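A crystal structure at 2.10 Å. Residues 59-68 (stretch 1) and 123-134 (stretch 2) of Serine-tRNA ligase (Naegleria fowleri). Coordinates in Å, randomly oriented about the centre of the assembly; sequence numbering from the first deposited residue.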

ATOM      1  N   HIS A  59     -42.906  -9.617  20.607  1.00 40.29           N
ATOM      2  CA  HIS A  59     -44.322  -9.385  20.323  1.00 38.66           C
ATOM      3  C   HIS A  59     -44.819 -10.303  19.212  1.00 41.04           C
ATOM      4  O   HIS A  59     -45.912 -10.875  19.307  1.00 42.51           O
ATOM      5  CB  HIS A  59     -44.534  -7.922  19.919  1.00 43.10           C
ATOM      6  CG  HIS A  59     -45.959  -7.568  19.619  1.00 45.34           C
ATOM      7  ND1 HIS A  59     -47.027  -8.172  20.247  1.00 52.58           N
ATOM      8  CD2 HIS A  59     -46.491  -6.693  18.733  1.00 46.24           C
ATOM      9  CE1 HIS A  59     -48.156  -7.668  19.778  1.00 50.18           C
ATOM     10  NE2 HIS A  59     -47.858  -6.770  18.858  1.00 52.46           N
ATOM     11  N   ILE A  60     -44.011 -10.483  18.165  1.00 36.15           N
ATOM     12  CA  ILE A  60     -44.403 -11.369  17.075  1.00 36.05           C
ATOM     13  C   ILE A  60     -44.456 -12.811  17.561  1.00 43.18           C
ATOM     14  O   ILE A  60     -45.379 -13.560  17.223  1.00 40.60           O
ATOM     15  CB  ILE A  60     -43.428 -11.222  15.894  1.00 34.28           C
ATOM     16  CG1 ILE A  60     -43.410  -9.787  15.373  1.00 36.98           C
ATOM     17  CG2 ILE A  60     -43.831 -12.155  14.756  1.00 33.81           C
ATOM     18  CD1 ILE A  60     -42.230  -9.527  14.425  1.00 38.09           C
ATOM     19  N   LYS A  61     -43.478 -13.212  18.386  1.00 40.27           N
ATOM     20  CA  LYS A  61     -43.428 -14.582  18.889  1.00 43.89           C
ATOM     21  C   LYS A  61     -44.645 -14.934  19.741  1.00 43.79           C
ATOM     22  O   LYS A  61     -45.056 -16.100  19.783  1.00 46.91           O
ATOM     23  CB  LYS A  61     -42.144 -14.794  19.694  1.00 35.30           C
ATOM     24  CG  LYS A  61     -40.957 -15.243  18.875  1.00 43.66           C
ATOM     25  CD  LYS A  61     -39.654 -15.048  19.643  1.00 53.68           C
ATOM     26  CE  LYS A  61     -38.539 -15.914  19.077  1.00 57.83           C
ATOM     27  NZ  LYS A  61     -37.197 -15.556  19.625  1.00 58.53           N
ATOM     28  N   SER A  62     -45.243 -13.949  20.412  1.00 39.36           N
ATOM     29  CA  SER A  62     -46.423 -14.235  21.217  1.00 44.94           C
ATOM     30  C   SER A  62     -47.600 -14.672  20.356  1.00 41.40           C
ATOM     31  O   SER A  62     -48.511 -15.338  20.862  1.00 38.71           O
ATOM     32  CB  SER A  62     -46.813 -13.015  22.053  1.00 42.51           C
ATOM     33  OG  SER A  62     -47.370 -11.995  21.238  1.00 43.45           O
ATOM     34  N   PHE A  63     -47.621 -14.259  19.079  1.00 42.21           N
ATOM     35  CA  PHE A  63     -48.687 -14.663  18.157  1.00 39.41           C
ATOM     36  C   PHE A  63     -48.757 -16.176  18.017  1.00 41.81           C
ATOM     37  O   PHE A  63     -49.846 -16.739  17.823  1.00 41.38           O
ATOM     38  CB  PHE A  63     -48.465 -14.039  16.773  1.00 39.94           C
ATOM     39  CG  PHE A  63     -48.510 -12.523  16.752  1.00 42.06           C
ATOM     40  CD1 PHE A  63     -48.915 -11.792  17.861  1.00 40.47           C
ATOM     41  CD2 PHE A  63     -48.110 -11.834  15.617  1.00 37.93           C
ATOM     42  CE1 PHE A  63     -48.949 -10.409  17.827  1.00 42.41           C
ATOM     43  CE2 PHE A  63     -48.144 -10.448  15.574  1.00 37.60           C
ATOM     44  CZ  PHE A  63     -48.564  -9.735  16.681  1.00 42.26           C
ATOM     45  N   THR A  64     -47.601 -16.838  18.079  1.00 44.59           N
ATOM     46  CA  THR A  64     -47.541 -18.291  17.969  1.00 49.64           C
ATOM     47  C   THR A  64     -48.367 -18.956  19.064  1.00 46.82           C
ATOM     48  O   THR A  64     -49.198 -19.830  18.794  1.00 46.64           O
ATOM     49  CB  THR A  64     -46.080 -18.742  18.060  1.00 45.53           C
ATOM     50  OG1 THR A  64     -45.335 -18.141  16.999  1.00 48.67           O
ATOM     51  CG2 THR A  64     -45.986 -20.246  17.910  1.00 56.05           C
ATOM     52  N   GLY A  65     -48.149 -18.537  20.315  1.00 40.68           N
ATOM     53  CA  GLY A  65     -48.873 -19.116  21.434  1.00 41.51           C
ATOM     54  C   GLY A  65     -50.354 -18.792  21.397  1.00 41.91           C
ATOM     55  O   GLY A  65     -51.189 -19.628  21.748  1.00 44.73           O
ATOM     56  N   ILE A  66     -50.700 -17.567  20.991  1.00 41.01           N
ATOM     57  CA  ILE A  66     -52.111 -17.197  20.898  1.00 46.52           C
ATOM     58  C   ILE A  66     -52.833 -18.103  19.905  1.00 41.64           C
ATOM     59  O   ILE A  66     -53.976 -18.517  20.134  1.00 43.63           O
ATOM     60  CB  ILE A  66     -52.252 -15.712  20.519  1.00 49.08           C
ATOM     61  CG1 ILE A  66     -51.645 -14.829  21.613  1.00 53.51           C
ATOM     62  CG2 ILE A  66     -53.721 -15.362  20.267  1.00 47.10           C
ATOM     63  CD1 ILE A  66     -51.686 -13.361  21.293  1.00 55.69           C
ATOM     64  N   ILE A  67     -52.165 -18.463  18.808  1.00 41.43           N
ATOM     65  CA  ILE A  67     -52.816 -19.312  17.814  1.00 43.73           C
ATOM     66  C   ILE A  67     -52.937 -20.738  18.343  1.00 41.87           C
ATOM     67  O   ILE A  67     -53.999 -21.365  18.240  1.00 43.17           O
ATOM     68  CB  ILE A  67     -52.048 -19.275  16.477  1.00 42.98           C
ATOM     69  CG1 ILE A  67     -52.136 -17.888  15.819  1.00 38.61           C
ATOM     70  CG2 ILE A  67     -52.586 -20.353  15.536  1.00 39.79           C
ATOM     71  CD1 ILE A  67     -51.215 -17.726  14.600  1.00 41.05           C
ATOM     72  N   SER A  68     -51.851 -21.277  18.912  1.00 42.25           N
ATOM     73  CA  SER A  68     -51.882 -22.676  19.338  1.00 44.94           C
ATOM     74  C   SER A  68     -52.884 -22.898  20.461  1.00 45.30           C
ATOM     75  O   SER A  68     -53.513 -23.961  20.521  1.00 49.34           O
ATOM     76  CB  SER A  68     -50.487 -23.134  19.771  1.00 48.52           C
ATOM     77  OG  SER A  68     -49.867 -22.160  20.583  1.00 56.25           O
TER
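Stretch 2 123-134: YITEVHIKNSEE

Stretch 2 is helical throughout, as is stretch 1, and the two run nearly antiparallel. Their N-to-C directions differ by 155°, and the axes approach to 9.7 Å. The helix of stretch 2 has a wider pi-type turn at 124-129, where I129 N bonds to I124 O at 2.9 Å. The backbones come nearest at I60 and I129, with CA atoms 6.4 Å apart.

The main bump is I60. Its side chain is a knob in a hollow formed by I124, H128, I129 and S132. I60 CG2 lies 3.6 Å from I129 CG1, 3.9 Å from I124 CG2 and 3.9 Å from H128 CB. I60 CD1 reaches 3.3 Å from S132 OG. H128 offers its CB here, while the end of its side chain leads away.

I124 is the answering bump. Its CD1 lies 3.9 Å from F63 CB and 3.8 Å from I67 CD1, so it fits against residues one helical turn apart. I129 leaves CA sideways, but its end bends nearer. I129 CD1 rests 3.8 Å from T64 OG1 and 4.2 Å from K61 CG.

K61 NZ and E133 OE2 form a long salt bridge of 3.9 Å at the exposed margin. No hydrogen bond crosses between the stretches; apolar packing dominates the 402 Å² buried.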

ATOM      1  N   TYR A 123     -47.042 -19.027   8.412  1.00 38.08           N
ATOM      2  CA  TYR A 123     -46.726 -17.784   7.726  1.00 36.93           C
ATOM      3  C   TYR A 123     -45.997 -16.816   8.652  1.00 36.13           C
ATOM      4  O   TYR A 123     -44.949 -16.262   8.292  1.00 36.00           O
ATOM      5  CB  TYR A 123     -48.018 -17.169   7.185  1.00 36.90           C
ATOM      6  CG  TYR A 123     -47.855 -15.795   6.588  1.00 49.09           C
ATOM      7  CD1 TYR A 123     -47.369 -15.626   5.301  1.00 49.08           C
ATOM      8  CD2 TYR A 123     -48.224 -14.666   7.306  1.00 50.90           C
ATOM      9  CE1 TYR A 123     -47.229 -14.359   4.750  1.00 56.19           C
ATOM     10  CE2 TYR A 123     -48.091 -13.400   6.763  1.00 62.08           C
ATOM     11  CZ  TYR A 123     -47.591 -13.253   5.486  1.00 66.86           C
ATOM     12  OH  TYR A 123     -47.454 -11.996   4.944  1.00 78.60           O
ATOM     13  N   ILE A 124     -46.522 -16.631   9.866  1.00 36.26           N
ATOM     14  CA  ILE A 124     -45.890 -15.740  10.840  1.00 37.70           C
ATOM     15  C   ILE A 124     -44.452 -16.165  11.118  1.00 40.74           C
ATOM     16  O   ILE A 124     -43.540 -15.330  11.161  1.00 37.38           O
ATOM     17  CB  ILE A 124     -46.726 -15.698  12.136  1.00 35.11           C
ATOM     18  CG1 ILE A 124     -47.997 -14.870  11.911  1.00 35.13           C
ATOM     19  CG2 ILE A 124     -45.888 -15.142  13.291  1.00 34.72           C
ATOM     20  CD1 ILE A 124     -49.061 -15.033  13.004  1.00 35.53           C
ATOM     21  N   THR A 125     -44.224 -17.469  11.293  1.00 38.22           N
ATOM     22  CA  THR A 125     -42.869 -17.953  11.552  1.00 37.14           C
ATOM     23  C   THR A 125     -41.962 -17.714  10.350  1.00 36.34           C
ATOM     24  O   THR A 125     -40.840 -17.216  10.494  1.00 37.11           O
ATOM     25  CB  THR A 125     -42.898 -19.446  11.908  1.00 45.69           C
ATOM     26  OG1 THR A 125     -43.527 -19.626  13.185  1.00 41.48           O
ATOM     27  CG2 THR A 125     -41.465 -20.017  11.965  1.00 40.20           C
ATOM     28  N   GLU A 126     -42.436 -18.051   9.149  1.00 38.28           N
ATOM     29  CA  GLU A 126     -41.565 -17.990   7.978  1.00 41.24           C
ATOM     30  C   GLU A 126     -41.329 -16.564   7.488  1.00 39.66           C
ATOM     31  O   GLU A 126     -40.248 -16.265   6.980  1.00 41.32           O
ATOM     32  CB  GLU A 126     -42.144 -18.851   6.855  1.00 45.92           C
ATOM     33  CG  GLU A 126     -42.014 -20.359   7.102  1.00 53.68           C
ATOM     34  CD  GLU A 126     -42.659 -21.206   6.001  1.00 59.43           C
ATOM     35  OE1 GLU A 126     -43.221 -20.628   5.047  1.00 60.85           O
ATOM     36  OE2 GLU A 126     -42.608 -22.453   6.090  1.00 57.23           O
ATOM     37  N   VAL A 127     -42.309 -15.678   7.612  1.00 37.49           N
ATOM     38  CA  VAL A 127     -42.232 -14.356   7.008  1.00 35.97           C
ATOM     39  C   VAL A 127     -41.897 -13.279   8.035  1.00 37.43           C
ATOM     40  O   VAL A 127     -41.176 -12.329   7.727  1.00 44.73           O
ATOM     41  CB  VAL A 127     -43.547 -14.034   6.261  1.00 36.25           C
ATOM     42  CG1 VAL A 127     -43.557 -12.596   5.732  1.00 38.10           C
ATOM     43  CG2 VAL A 127     -43.778 -15.040   5.119  1.00 38.51           C
ATOM     44  N   HIS A 128     -42.410 -13.389   9.261  1.00 36.28           N
ATOM     45  CA  HIS A 128     -42.238 -12.305  10.220  1.00 34.24           C
ATOM     46  C   HIS A 128     -41.201 -12.605  11.298  1.00 33.96           C
ATOM     47  O   HIS A 128     -40.368 -11.744  11.605  1.00 36.44           O
ATOM     48  CB  HIS A 128     -43.586 -11.968  10.855  1.00 33.67           C
ATOM     49  CG  HIS A 128     -44.589 -11.491   9.859  1.00 42.56           C
ATOM     50  ND1 HIS A 128     -44.911 -10.161   9.706  1.00 41.71           N
ATOM     51  CD2 HIS A 128     -45.365 -12.172   8.981  1.00 42.30           C
ATOM     52  CE1 HIS A 128     -45.826 -10.041   8.759  1.00 40.33           C
ATOM     53  NE2 HIS A 128     -46.124 -11.246   8.309  1.00 41.63           N
ATOM     54  N   ILE A 129     -41.250 -13.794  11.905  1.00 33.72           N
ATOM     55  CA  ILE A 129     -40.296 -14.120  12.964  1.00 35.28           C
ATOM     56  C   ILE A 129     -38.881 -14.192  12.399  1.00 35.20           C
ATOM     57  O   ILE A 129     -37.946 -13.590  12.941  1.00 42.94           O
ATOM     58  CB  ILE A 129     -40.695 -15.431  13.664  1.00 38.26           C
ATOM     59  CG1 ILE A 129     -41.966 -15.233  14.496  1.00 40.08           C
ATOM     60  CG2 ILE A 129     -39.556 -15.940  14.551  1.00 38.28           C
ATOM     61  CD1 ILE A 129     -42.461 -16.516  15.153  1.00 42.66           C
ATOM     62  N   LYS A 130     -38.708 -14.895  11.274  1.00 36.20           N
ATOM     63  CA  LYS A 130     -37.388 -14.976  10.649  1.00 38.19           C
ATOM     64  C   LYS A 130     -36.882 -13.598  10.239  1.00 38.46           C
ATOM     65  O   LYS A 130     -35.704 -13.271  10.450  1.00 41.65           O
ATOM     66  CB  LYS A 130     -37.437 -15.906   9.436  1.00 47.15           C
ATOM     67  N   ASN A 131     -37.756 -12.774   9.648  1.00 41.67           N
ATOM     68  CA  ASN A 131     -37.347 -11.431   9.237  1.00 42.56           C
ATOM     69  C   ASN A 131     -36.887 -10.599  10.432  1.00 40.12           C
ATOM     70  O   ASN A 131     -35.876  -9.894  10.354  1.00 39.57           O
ATOM     71  CB  ASN A 131     -38.489 -10.730   8.506  1.00 41.01           C
ATOM     72  CG  ASN A 131     -38.071  -9.389   7.930  1.00 47.22           C
ATOM     73  OD1 ASN A 131     -37.336  -9.324   6.944  1.00 49.09           O
ATOM     74  ND2 ASN A 131     -38.537  -8.309   8.548  1.00 42.06           N
ATOM     75  N   SER A 132     -37.619 -10.671  11.544  1.00 34.26           N
ATOM     76  CA  SER A 132     -37.249  -9.905  12.731  1.00 36.84           C
ATOM     77  C   SER A 132     -35.977 -10.450  13.372  1.00 41.12           C
ATOM     78  O   SER A 132     -35.173  -9.680  13.909  1.00 36.04           O
ATOM     79  CB  SER A 132     -38.390  -9.905  13.744  1.00 39.47           C
ATOM     80  OG  SER A 132     -39.109  -8.690  13.690  1.00 56.47           O
ATOM     81  N   GLU A 133     -35.806 -11.777  13.377  1.00 38.78           N
ATOM     82  CA  GLU A 133     -34.587 -12.359  13.931  1.00 41.55           C
ATOM     83  C   GLU A 133     -33.362 -11.872  13.173  1.00 46.00           C
ATOM     84  O   GLU A 133     -32.322 -11.584  13.778  1.00 46.67           O
ATOM     85  CB  GLU A 133     -34.662 -13.886  13.912  1.00 47.44           C
ATOM     86  CG  GLU A 133     -35.235 -14.472  15.188  1.00 54.50           C
ATOM     87  CD  GLU A 133     -35.550 -15.949  15.072  1.00 61.79           C
ATOM     88  OE1 GLU A 133     -35.423 -16.513  13.962  1.00 60.96           O
ATOM     89  OE2 GLU A 133     -35.929 -16.546  16.100  1.00 67.42           O
ATOM     90  N   GLU A 134     -33.467 -11.748  11.848  1.00 44.55           N
ATOM     91  CA  GLU A 134     -32.338 -11.224  11.089  1.00 46.16           C
ATOM     92  C   GLU A 134     -32.125  -9.750  11.389  1.00 50.60           C
ATOM     93  O   GLU A 134     -30.982  -9.289  11.472  1.00 51.22           O
ATOM     94  CB  GLU A 134     -32.553 -11.431   9.591  1.00 52.05           C
ATOM     95  CG  GLU A 134     -32.351 -12.857   9.114  1.00 66.88           C
ATOM     96  CD  GLU A 134     -32.725 -13.039   7.653  1.00 80.56           C
ATOM     97  OE1 GLU A 134     -32.796 -12.028   6.918  1.00 84.59           O
ATOM     98  OE2 GLU A 134     -32.955 -14.197   7.243  1.00 84.78           O
TER